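PDB 2JHP: VP4 CORE protein from Bluetongue virus, which caps viral messenger RNA inside the bluetongue virus core, working as a multifunctional RNA-capping assembly line. Local coordinates for residues Glu165-Glu177 with Glu371-Arg385. Numbering follows the deposited sequence.
Sequences EIGTRFDDEPTDE and ELYHGRDRGRFLKKR. With GUN (guanine), chain D.
The Phe170 ring lies between two guanidinium groups: Arg385 NH2 sits over one face, offset toward the rim, Arg378 NH2 over the centre of the opposite one, and Leu382 CB meets the edge. Arg385 makes the cation-pi contact, its CZ 4.1 Å from the ring centroid; Arg378 is too distant for more than weak attraction. The extended loop 165-177 runs across the turn between helices 363-373 and 380-391 and meets the N-terminus of the second, where Gly379 holds the N-cap position. There Asp172 offers its carboxylate to the N-terminal amides: OD1, through its syn lone pair, takes Phe381 N at 2.8 Å, while OD2 receives weaker bonds from Gly379 N and Leu382 N.

Asp172 CB also covers the centre of one Arg378 guanidinium face. In that guanidinium's plane, NH1 and NH2 both grip Phe170 O, at 2.9 and 2.7 Å, and NE reaches Tyr373 O; three bonds fix its rotation. Glu173 runs alongside Arg380 in a salt bridge. Lys383, which lines a guanine pocket, bends at chi3 (75°) to bring NZ to Asp176 OD1 and, outside the loop, Asp184. At the other end, Tyr373 OH donates to Thr168 O at 2.7 Å, from above the carbonyl plane.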
# COMPACT_ATOMS: atom_id res chain seq x y z
N GLU A 165 12.81 18.92 20.68
CA GLU A 165 11.91 17.91 21.26
C GLU A 165 12.66 16.67 21.78
O GLU A 165 12.40 16.20 22.89
CB GLU A 165 10.86 17.49 20.23
CG GLU A 165 9.72 16.65 20.81
CD GLU A 165 8.88 15.99 19.74
OE1 GLU A 165 7.80 15.45 20.09
OE2 GLU A 165 9.29 15.99 18.56
N ILE A 166 13.59 16.18 20.95
CA ILE A 166 14.37 14.94 21.15
C ILE A 166 14.48 14.37 22.58
O ILE A 166 14.79 15.10 23.53
CB ILE A 166 15.77 15.05 20.48
CG1 ILE A 166 16.42 16.41 20.83
CG2 ILE A 166 15.65 14.80 18.97
CD1 ILE A 166 17.07 17.16 19.67
N GLY A 167 14.25 13.06 22.75
CA GLY A 167 14.05 12.10 21.65
C GLY A 167 12.68 12.11 20.97
O GLY A 167 12.34 13.07 20.28
N THR A 168 11.90 11.05 21.13
CA THR A 168 12.30 9.82 21.81
C THR A 168 13.14 8.92 20.89
O THR A 168 13.28 9.21 19.70
CB THR A 168 11.05 9.05 22.30
OG1 THR A 168 11.46 7.90 23.07
CG2 THR A 168 10.19 8.60 21.12
N ARG A 169 13.69 7.85 21.45
CA ARG A 169 14.49 6.88 20.68
C ARG A 169 13.63 5.79 20.05
O ARG A 169 12.62 5.37 20.62
CB ARG A 169 15.56 6.25 21.59
CG ARG A 169 16.22 4.98 21.04
CD ARG A 169 17.24 5.28 19.94
NE ARG A 169 18.53 5.69 20.51
CZ ARG A 169 19.49 4.86 20.91
NH1 ARG A 169 19.33 3.54 20.81
NH2 ARG A 169 20.61 5.34 21.42
N PHE A 170 14.03 5.32 18.87
CA PHE A 170 13.41 4.14 18.24
C PHE A 170 14.44 3.10 17.82
O PHE A 170 15.58 3.43 17.48
CB PHE A 170 12.52 4.55 17.05
CG PHE A 170 13.28 5.13 15.90
CD1 PHE A 170 13.82 4.30 14.91
CD2 PHE A 170 13.46 6.51 15.79
CE1 PHE A 170 14.53 4.83 13.82
CE2 PHE A 170 14.16 7.05 14.71
CZ PHE A 170 14.70 6.21 13.72
N ASP A 171 14.03 1.83 17.83
CA ASP A 171 14.86 0.73 17.36
C ASP A 171 15.08 0.82 15.85
O ASP A 171 14.16 1.14 15.10
CB ASP A 171 14.24 -0.61 17.76
CG ASP A 171 14.38 -0.89 19.24
OD1 ASP A 171 15.52 -0.74 19.75
OD2 ASP A 171 13.38 -1.25 19.89
N ASP A 172 16.31 0.54 15.41
CA ASP A 172 16.69 0.70 13.99
C ASP A 172 17.66 -0.36 13.44
O ASP A 172 18.28 -1.09 14.21
CB ASP A 172 17.25 2.10 13.77
CG ASP A 172 16.91 2.65 12.39
OD1 ASP A 172 16.35 1.91 11.56
OD2 ASP A 172 17.21 3.83 12.14
N GLU A 173 17.77 -0.44 12.12
CA GLU A 173 18.57 -1.45 11.42
C GLU A 173 19.60 -0.79 10.50
O GLU A 173 19.47 0.40 10.19
CB GLU A 173 17.65 -2.37 10.59
CG GLU A 173 16.58 -3.10 11.40
CD GLU A 173 15.75 -4.07 10.57
OE1 GLU A 173 16.00 -4.19 9.34
OE2 GLU A 173 14.84 -4.73 11.15
N PRO A 174 20.64 -1.54 10.07
CA PRO A 174 21.62 -1.01 9.11
C PRO A 174 21.03 -0.70 7.73
O PRO A 174 20.04 -1.32 7.35
CB PRO A 174 22.66 -2.14 9.02
CG PRO A 174 21.95 -3.36 9.46
CD PRO A 174 20.99 -2.91 10.51
N THR A 175 21.62 0.27 7.02
CA THR A 175 21.21 0.59 5.63
C THR A 175 22.43 0.87 4.76
O THR A 175 23.54 0.54 5.13
CB THR A 175 20.30 1.84 5.52
OG1 THR A 175 20.11 2.44 6.81
CG2 THR A 175 18.96 1.47 4.89
N ASP A 176 22.21 1.52 3.62
CA ASP A 176 23.28 1.90 2.71
C ASP A 176 24.27 2.87 3.36
O ASP A 176 23.95 3.51 4.36
CB ASP A 176 22.70 2.52 1.44
CG ASP A 176 21.91 1.51 0.60
OD1 ASP A 176 20.66 1.56 0.61
OD2 ASP A 176 22.56 0.67 -0.05
N GLU A 177 25.47 2.96 2.79
CA GLU A 177 26.48 3.91 3.24
C GLU A 177 25.94 5.35 3.22
O GLU A 177 25.28 5.78 2.27
CB GLU A 177 27.77 3.80 2.41
CG GLU A 177 27.57 3.88 0.89
CD GLU A 177 28.87 3.92 0.11
OE1 GLU A 177 29.62 4.91 0.24
OE2 GLU A 177 29.14 2.97 -0.65
N GLU A 371 24.20 11.01 19.15
CA GLU A 371 24.33 9.92 20.13
C GLU A 371 23.10 9.01 20.19
O GLU A 371 23.22 7.84 20.53
CB GLU A 371 24.60 10.49 21.52
CG GLU A 371 25.84 11.35 21.56
CD GLU A 371 25.82 12.36 22.69
OE1 GLU A 371 25.02 12.19 23.65
OE2 GLU A 371 26.62 13.32 22.61
N LEU A 372 21.93 9.57 19.88
CA LEU A 372 20.69 8.81 19.92
C LEU A 372 20.41 8.04 18.63
O LEU A 372 19.87 6.94 18.69
CB LEU A 372 19.49 9.72 20.24
CG LEU A 372 19.28 10.24 21.67
CD1 LEU A 372 18.10 11.22 21.70
CD2 LEU A 372 19.04 9.11 22.64
N TYR A 373 20.77 8.59 17.47
CA TYR A 373 20.32 8.03 16.20
C TYR A 373 21.41 7.48 15.26
O TYR A 373 21.13 6.60 14.45
CB TYR A 373 19.39 9.01 15.47
CG TYR A 373 18.25 9.51 16.34
CD1 TYR A 373 17.28 8.63 16.83
CD2 TYR A 373 18.16 10.85 16.69
CE1 TYR A 373 16.24 9.08 17.64
CE2 TYR A 373 17.13 11.31 17.51
CZ TYR A 373 16.17 10.42 17.98
OH TYR A 373 15.16 10.91 18.78
N HIS A 374 22.63 8.00 15.35
CA HIS A 374 23.73 7.51 14.51
C HIS A 374 24.24 6.11 14.91
O HIS A 374 23.95 5.60 15.99
CB HIS A 374 24.88 8.52 14.50
CG HIS A 374 24.63 9.74 13.67
ND1 HIS A 374 25.65 10.51 13.16
CD2 HIS A 374 23.48 10.32 13.26
CE1 HIS A 374 25.14 11.53 12.49
NE2 HIS A 374 23.82 11.43 12.53
N GLY A 375 25.02 5.50 14.01
CA GLY A 375 25.57 4.17 14.23
C GLY A 375 25.52 3.36 12.95
O GLY A 375 24.52 3.38 12.23
N ARG A 376 26.60 2.63 12.68
CA ARG A 376 26.69 1.82 11.46
C ARG A 376 25.66 0.69 11.44
O ARG A 376 25.44 0.07 10.41
CB ARG A 376 28.12 1.29 11.25
CG ARG A 376 28.61 1.32 9.80
CD ARG A 376 28.08 0.14 8.97
NE ARG A 376 27.82 0.51 7.58
CZ ARG A 376 26.69 1.07 7.14
NH1 ARG A 376 25.69 1.35 7.98
NH2 ARG A 376 26.55 1.37 5.85
N ASP A 377 25.02 0.43 12.58
CA ASP A 377 23.90 -0.51 12.63
C ASP A 377 22.53 0.16 12.72
O ASP A 377 21.54 -0.50 12.99
CB ASP A 377 24.08 -1.52 13.77
CG ASP A 377 24.60 -0.89 15.06
OD1 ASP A 377 25.26 -1.61 15.85
OD2 ASP A 377 24.37 0.32 15.30
N ARG A 378 22.48 1.47 12.48
CA ARG A 378 21.21 2.21 12.49
C ARG A 378 20.95 2.89 11.16
O ARG A 378 21.86 3.04 10.34
CB ARG A 378 21.15 3.23 13.63
CG ARG A 378 21.24 2.61 15.05
CD ARG A 378 21.03 3.64 16.17
NE ARG A 378 19.77 4.40 16.01
CZ ARG A 378 18.59 4.05 16.50
NH1 ARG A 378 18.44 2.95 17.22
NH2 ARG A 378 17.53 4.82 16.28
N GLY A 379 19.71 3.29 10.93
CA GLY A 379 19.42 4.16 9.81
C GLY A 379 18.27 3.79 8.90
O GLY A 379 17.71 4.67 8.25
N ARG A 380 17.92 2.51 8.83
CA ARG A 380 16.93 2.03 7.85
C ARG A 380 15.60 2.75 8.00
O ARG A 380 15.08 3.32 7.03
CB ARG A 380 16.75 0.51 7.94
CG ARG A 380 15.71 -0.06 6.99
CD ARG A 380 15.84 -1.57 6.86
NE ARG A 380 14.74 -2.14 6.11
CZ ARG A 380 13.77 -2.89 6.63
NH1 ARG A 380 13.76 -3.19 7.92
NH2 ARG A 380 12.80 -3.36 5.85
N PHE A 381 15.07 2.74 9.21
CA PHE A 381 13.79 3.37 9.50
C PHE A 381 13.90 4.90 9.60
O PHE A 381 12.93 5.61 9.33
CB PHE A 381 13.17 2.75 10.74
CG PHE A 381 12.87 1.28 10.58
CD1 PHE A 381 13.52 0.33 11.37
CD2 PHE A 381 11.95 0.84 9.62
CE1 PHE A 381 13.25 -1.03 11.23
CE2 PHE A 381 11.68 -0.52 9.47
CZ PHE A 381 12.33 -1.45 10.27
N LEU A 382 15.07 5.40 9.97
CA LEU A 382 15.30 6.84 9.89
C LEU A 382 15.20 7.28 8.43
O LEU A 382 14.45 8.20 8.10
CB LEU A 382 16.66 7.24 10.50
CG LEU A 382 17.02 8.74 10.44
CD1 LEU A 382 15.94 9.63 11.10
CD2 LEU A 382 18.37 9.02 11.06
N LYS A 383 15.92 6.59 7.55
CA LYS A 383 15.87 6.91 6.13
C LYS A 383 14.43 6.93 5.62
O LYS A 383 14.01 7.90 5.01
CB LYS A 383 16.72 5.94 5.32
CG LYS A 383 17.07 6.47 3.95
CD LYS A 383 18.17 5.67 3.29
CE LYS A 383 17.67 4.35 2.77
NZ LYS A 383 18.78 3.58 2.13
N LYS A 384 13.67 5.88 5.91
CA LYS A 384 12.26 5.81 5.53
C LYS A 384 11.51 7.08 5.92
O LYS A 384 10.91 7.75 5.07
CB LYS A 384 11.58 4.58 6.14
CG LYS A 384 10.24 4.20 5.51
CD LYS A 384 9.82 2.78 5.91
CE LYS A 384 8.31 2.58 5.88
NZ LYS A 384 7.62 3.28 7.01
N ARG A 385 11.56 7.39 7.22
CA ARG A 385 10.86 8.51 7.83
C ARG A 385 11.26 9.89 7.30
O ARG A 385 10.43 10.81 7.25
CB ARG A 385 11.07 8.50 9.33
CG ARG A 385 10.24 7.49 10.08
CD ARG A 385 10.14 7.94 11.52
NE ARG A 385 10.08 6.84 12.47
CZ ARG A 385 10.27 6.99 13.78
NH1 ARG A 385 10.55 8.19 14.27
NH2 ARG A 385 10.20 5.93 14.58
N9 GUN D . 12.41 3.32 2.31
C8 GUN D . 11.67 2.59 1.47
N7 GUN D . 11.83 3.04 0.22
C5 GUN D . 12.68 4.06 0.26
C6 GUN D . 13.20 4.89 -0.73
O6 GUN D . 12.88 4.74 -1.91
N1 GUN D . 14.10 5.90 -0.35
C2 GUN D . 14.43 6.02 1.03
N2 GUN D . 15.27 6.97 1.41
N3 GUN D . 13.91 5.20 1.96
C4 GUN D . 13.05 4.24 1.60